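DNA protection during starvation protein (Agrobacterium tumefaciens, PDB 1O9R) oxidises and stores intracellular iron as a ferric mineral inside a hollow twelve-subunit shell, protecting DNA from oxidative damage without binding it. Local coordinates at residues A[26-31]-A[118-123]; A[68-73]-A[78-83]. All coordinates share one frame; numbering follows the deposited sequence.

Both contacts are buried, but the centre of contact 1 lies about 4 Å from the centre of the chain and that of contact 2 about 13 Å. Contact 1 joins two long helices, 12-42 and 103-130, through side chains alone, with a thioether against a serine and one aliphatic touch. Contact 2 folds the loop after helix 48-75 back onto that helix, and here backbone atoms do much of the work, including a hydrogen bond. The two meet where Leu26, on the far side of its helix from 118-123, places CD2 3.6 Å from Leu81 O and 3.9 Å from Ala70 CB. Both also touch one and the same neighbouring subunit, contact 2 with more of its residues.

Contact 1 of 2, residues A[26-31]-A[118-123]; sequences LASVID and ANMIRK
Met120 reaches across from helix 103-130 and sets the end of its side chain against Ser28 of helix 12-42. This is the close part of the contact: SD of Met120 lies 3.7 Å from Ser28 CB, and its methyl CE is 3.7 Å from Ser28 OG. The chain leaves its helix extended, CG opposite the backbone N (chi1 163°), and then bends at chi3 (-24°), which lays S and CH3 together alongside the serine CB-OG bond. Nothing polar is exchanged here. The Ser28 hydroxyl has its hydrogen-bond partner in the backbone N of Lys92, so the methionine packs beside a group already engaged by the loop after helix 84-90.

One residue further along each helix the touch is looser. Val29 CG2 and Ile121 CD1 stand 4.4 Å apart, branch end to branch end. Ile121 does not start out aimed at its partner; its ethyl arm brings CD1 round to the valine. With the CA atoms of Ser28 and Met120 8.9 Å apart, the helices meet through side chains and not backbone. On the side of helix 103-130 away from Ser28, Asn119 OD1 accepts a nearly straight bond from Arg122 NH2 (2.9 Å, 168°) in the guanidinium plane, and a second subunit binds both residues through its Asp9.

Within the ferritin-like four-helix bundle, Ile121 also packs on Phe140 and Leu147 of helix 134-156, while helix 84-90 lies against Ala27 and Ile30 on another side of helix 12-42.

Contact 2 of 2, residues A[68-73]-A[78-83]; sequences TIAERV and GTALGS
Ala70 is the first residue of 68-73 to meet the returning chain, and it does so through its methyl: CB lies 3.9 Å from Ala80 CB. The Ala80 methyl also sits 3.7 Å from the carbonyl O of Ala70, so it rests on both backbone and side chain of the helix. Trp41 of a neighbouring subunit packs on both alanines.

Glu71, next in line, turns away from the loop. It is an iron ligand, and its OE1 forms a salt bridge with Lys149 of yet another subunit; the loop lies against the same helix that carries this ligand of the ferroxidase centre, which in Dps sits at the interface between two-fold related subunits. Arg72 likewise leaves the loop alone, and its NH2 pairs with Asp133.

Val73 makes the broadest contact. Its CG1, opposite the backbone N (chi1 168°), extends to within 3.4 Å of Thr79 O, a carbonyl that accepts a hydrogen bond from Asn23 ND2. The valine's own carbonyl O receives Gly78 N at 3.0 Å, with an N-H...O angle of 147° and the donor tilted 30° from the carbonyl plane.

Contact 1 of 2, residues A[26-31]-A[118-123]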
loop_
_atom_site.group_PDB
_atom_site.type_symbol
_atom_site.label_atom_id
_atom_site.label_comp_id
_atom_site.label_asym_id
_atom_site.label_seq_id
_atom_site.Cartn_x
_atom_site.Cartn_y
_atom_site.Cartn_z
ATOM N N LEU A 26 -21.782 -26.690 1.830
ATOM C CA LEU A 26 -22.025 -25.249 1.910
ATOM C C LEU A 26 -22.915 -24.904 3.084
ATOM O O LEU A 26 -22.700 -23.916 3.766
ATOM C CB LEU A 26 -22.677 -24.820 0.585
ATOM C CG LEU A 26 -23.070 -23.329 0.479
ATOM C CD1 LEU A 26 -21.806 -22.476 0.605
ATOM C CD2 LEU A 26 -23.780 -23.071 -0.850
ATOM N N ALA A 27 -23.942 -25.735 3.313
ATOM C CA ALA A 27 -24.908 -25.387 4.397
ATOM C C ALA A 27 -24.211 -25.430 5.761
ATOM O O ALA A 27 -24.465 -24.541 6.601
ATOM C CB ALA A 27 -26.068 -26.416 4.406
ATOM N N SER A 28 -23.385 -26.429 6.021
ATOM C CA SER A 28 -22.691 -26.464 7.324
ATOM C C SER A 28 -21.619 -25.416 7.444
ATOM O O SER A 28 -21.338 -24.958 8.556
ATOM C CB SER A 28 -22.127 -27.866 7.576
ATOM O OG SER A 28 -23.191 -28.788 7.866
ATOM N N VAL A 29 -20.979 -25.026 6.326
ATOM C CA VAL A 29 -19.944 -23.963 6.387
ATOM C C VAL A 29 -20.637 -22.632 6.634
ATOM O O VAL A 29 -20.131 -21.831 7.459
ATOM C CB VAL A 29 -19.220 -23.926 5.017
ATOM C CG1 VAL A 29 -18.384 -22.633 4.866
ATOM C CG2 VAL A 29 -18.296 -25.157 4.837
ATOM N N ILE A 30 -21.781 -22.345 6.003
ATOM C CA ILE A 30 -22.489 -21.105 6.333
ATOM C C ILE A 30 -22.924 -21.097 7.791
ATOM O O ILE A 30 -22.812 -20.078 8.514
ATOM C CB ILE A 30 -23.691 -20.884 5.416
ATOM C CG1 ILE A 30 -23.211 -20.656 3.962
ATOM C CG2 ILE A 30 -24.588 -19.729 5.863
ATOM C CD1 ILE A 30 -24.295 -20.745 2.881
ATOM N N ASP A 31 -23.506 -22.218 8.283
ATOM C CA ASP A 31 -23.915 -22.248 9.716
ATOM C C ASP A 31 -22.702 -21.990 10.575
ATOM O O ASP A 31 -22.760 -21.205 11.536
ATOM C CB ASP A 31 -24.579 -23.625 9.925
ATOM C CG ASP A 31 -25.146 -23.821 11.317
ATOM O OD1 ASP A 31 -25.024 -22.988 12.227
ATOM O OD2 ASP A 31 -25.781 -24.859 11.574
ATOM N N ALA A 118 -14.661 -29.746 9.820
ATOM C CA ALA A 118 -13.341 -30.183 9.328
ATOM C C ALA A 118 -13.496 -31.634 8.817
ATOM O O ALA A 118 -12.882 -31.952 7.795
ATOM C CB ALA A 118 -12.321 -30.064 10.442
ATOM N N ASN A 119 -14.163 -32.460 9.639
ATOM C CA ASN A 119 -14.213 -33.874 9.237
ATOM C C ASN A 119 -15.165 -34.123 8.095
ATOM O O ASN A 119 -14.889 -34.962 7.217
ATOM C CB ASN A 119 -14.643 -34.662 10.509
ATOM C CG ASN A 119 -13.544 -34.672 11.546
ATOM O OD1 ASN A 119 -12.346 -34.506 11.302
ATOM N ND2 ASN A 119 -13.878 -34.914 12.823
ATOM N N MET A 120 -16.197 -33.275 7.951
ATOM C CA MET A 120 -17.052 -33.382 6.782
ATOM C C MET A 120 -16.255 -33.022 5.510
ATOM O O MET A 120 -16.422 -33.681 4.456
ATOM C CB MET A 120 -18.187 -32.374 6.894
ATOM C CG MET A 120 -19.017 -31.979 5.715
ATOM S SD MET A 120 -20.410 -30.886 6.174
ATOM C CE MET A 120 -20.532 -31.428 7.951
ATOM N N ILE A 121 -15.461 -31.956 5.592
ATOM C CA ILE A 121 -14.714 -31.519 4.396
ATOM C C ILE A 121 -13.609 -32.499 4.118
ATOM O O ILE A 121 -13.337 -32.725 2.912
ATOM C CB ILE A 121 -14.156 -30.110 4.715
ATOM C CG1 ILE A 121 -15.292 -29.077 4.829
ATOM C CG2 ILE A 121 -13.129 -29.726 3.660
ATOM C CD1 ILE A 121 -16.207 -28.895 3.645
ATOM N N ARG A 122 -12.995 -33.162 5.101
ATOM C CA ARG A 122 -12.004 -34.192 4.866
ATOM C C ARG A 122 -12.602 -35.327 4.017
ATOM O O ARG A 122 -12.013 -35.825 3.053
ATOM C CB ARG A 122 -11.497 -34.742 6.215
ATOM C CG ARG A 122 -10.280 -35.645 6.198
ATOM C CD ARG A 122 -9.821 -36.185 7.576
ATOM N NE ARG A 122 -10.222 -35.369 8.724
ATOM C CZ ARG A 122 -9.619 -34.177 8.918
ATOM N NH1 ARG A 122 -8.539 -33.807 8.208
ATOM N NH2 ARG A 122 -10.065 -33.376 9.878
ATOM N N LYS A 123 -13.842 -35.759 4.390
ATOM C CA LYS A 123 -14.514 -36.816 3.604
ATOM C C LYS A 123 -14.897 -36.310 2.221
ATOM O O LYS A 123 -14.846 -37.054 1.236
ATOM C CB LYS A 123 -15.782 -37.237 4.400
ATOM C CG LYS A 123 -16.528 -38.367 3.641
ATOM C CD LYS A 123 -17.598 -38.931 4.588
ATOM C CE LYS A 123 -18.233 -40.145 3.897
ATOM N NZ LYS A 123 -19.169 -39.761 2.812
#

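Contact 2 of 2, residues A[68-73]-A[78-83]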
loop_
_atom_site.group_PDB
_atom_site.type_symbol
_atom_site.label_atom_id
_atom_site.label_comp_id
_atom_site.label_asym_id
_atom_site.label_seq_id
_atom_site.Cartn_x
_atom_site.Cartn_y
_atom_site.Cartn_z
ATOM N N THR A 68 -16.225 -20.261 -2.505
ATOM C CA THR A 68 -15.594 -21.118 -3.519
ATOM C C THR A 68 -16.463 -22.363 -3.763
ATOM O O THR A 68 -16.530 -22.847 -4.898
ATOM C CB THR A 68 -14.185 -21.487 -3.092
ATOM O OG1 THR A 68 -13.484 -20.212 -2.929
ATOM C CG2 THR A 68 -13.367 -22.265 -4.107
ATOM N N ILE A 69 -16.980 -22.965 -2.673
ATOM C CA ILE A 69 -17.842 -24.165 -2.818
ATOM C C ILE A 69 -19.088 -23.811 -3.576
ATOM O O ILE A 69 -19.458 -24.587 -4.512
ATOM C CB ILE A 69 -18.117 -24.674 -1.376
ATOM C CG1 ILE A 69 -16.867 -25.357 -0.821
ATOM C CG2 ILE A 69 -19.308 -25.628 -1.327
ATOM C CD1 ILE A 69 -16.895 -25.600 0.715
ATOM N N ALA A 70 -19.775 -22.707 -3.266
ATOM C CA ALA A 70 -20.982 -22.354 -3.980
ATOM C C ALA A 70 -20.716 -22.116 -5.453
ATOM O O ALA A 70 -21.525 -22.481 -6.309
ATOM C CB ALA A 70 -21.569 -21.094 -3.316
ATOM N N GLU A 71 -19.628 -21.363 -5.736
ATOM C CA GLU A 71 -19.321 -21.100 -7.156
ATOM C C GLU A 71 -19.068 -22.418 -7.896
ATOM O O GLU A 71 -19.438 -22.446 -9.098
ATOM C CB GLU A 71 -18.075 -20.208 -7.264
ATOM C CG GLU A 71 -18.211 -18.798 -6.675
ATOM C CD GLU A 71 -16.857 -18.056 -6.808
ATOM O OE1 GLU A 71 -15.792 -18.619 -7.092
ATOM O OE2 GLU A 71 -16.885 -16.891 -6.378
ATOM N N ARG A 72 -18.474 -23.398 -7.248
ATOM C CA ARG A 72 -18.249 -24.683 -7.967
ATOM C C ARG A 72 -19.559 -25.342 -8.291
ATOM O O ARG A 72 -19.578 -25.937 -9.390
ATOM C CB ARG A 72 -17.351 -25.556 -7.078
ATOM C CG ARG A 72 -16.865 -26.828 -7.783
ATOM C CD ARG A 72 -16.087 -26.457 -9.091
ATOM N NE ARG A 72 -15.572 -27.746 -9.610
ATOM C CZ ARG A 72 -15.081 -27.804 -10.859
ATOM N NH1 ARG A 72 -15.026 -26.746 -11.645
ATOM N NH2 ARG A 72 -14.587 -28.986 -11.309
ATOM N N VAL A 73 -20.563 -25.284 -7.403
ATOM C CA VAL A 73 -21.860 -25.865 -7.775
ATOM C C VAL A 73 -22.298 -25.261 -9.078
ATOM O O VAL A 73 -22.820 -25.960 -10.011
ATOM C CB VAL A 73 -22.866 -25.508 -6.667
ATOM C CG1 VAL A 73 -24.292 -25.844 -7.168
ATOM C CG2 VAL A 73 -22.542 -26.217 -5.367
ATOM N N GLY A 78 -25.250 -26.556 -11.595
ATOM C CA GLY A 78 -26.228 -26.641 -10.504
ATOM C C GLY A 78 -26.657 -25.252 -10.025
ATOM O O GLY A 78 -26.288 -24.200 -10.536
ATOM N N THR A 79 -27.433 -25.332 -8.958
ATOM C CA THR A 79 -27.934 -24.156 -8.227
ATOM C C THR A 79 -27.320 -24.164 -6.839
ATOM O O THR A 79 -27.467 -25.105 -6.057
ATOM C CB THR A 79 -29.468 -24.236 -8.120
ATOM O OG1 THR A 79 -29.997 -24.255 -9.458
ATOM C CG2 THR A 79 -29.997 -23.012 -7.378
ATOM N N ALA A 80 -26.570 -23.076 -6.458
ATOM C CA ALA A 80 -26.012 -23.019 -5.126
ATOM C C ALA A 80 -27.162 -22.711 -4.125
ATOM O O ALA A 80 -27.955 -21.841 -4.442
ATOM C CB ALA A 80 -24.934 -21.930 -5.055
ATOM N N LEU A 81 -27.143 -23.476 -3.067
ATOM C CA LEU A 81 -28.199 -23.362 -2.050
ATOM C C LEU A 81 -27.658 -22.919 -0.702
ATOM O O LEU A 81 -27.153 -23.642 0.152
ATOM C CB LEU A 81 -28.917 -24.727 -1.908
ATOM C CG LEU A 81 -29.655 -25.166 -3.193
ATOM C CD1 LEU A 81 -30.126 -26.620 -3.098
ATOM C CD2 LEU A 81 -30.809 -24.210 -3.471
ATOM N N GLY A 82 -27.724 -21.572 -0.537
ATOM C CA GLY A 82 -27.156 -20.948 0.658
ATOM C C GLY A 82 -28.098 -19.976 1.330
ATOM O O GLY A 82 -27.670 -19.193 2.209
ATOM N N SER A 83 -29.391 -19.996 1.042
ATOM C CA SER A 83 -30.341 -19.134 1.714
ATOM C C SER A 83 -30.568 -19.653 3.142
ATOM O O SER A 83 -30.240 -20.790 3.491
ATOM C CB SER A 83 -31.675 -19.166 0.956
ATOM O OG SER A 83 -32.251 -20.466 1.100
#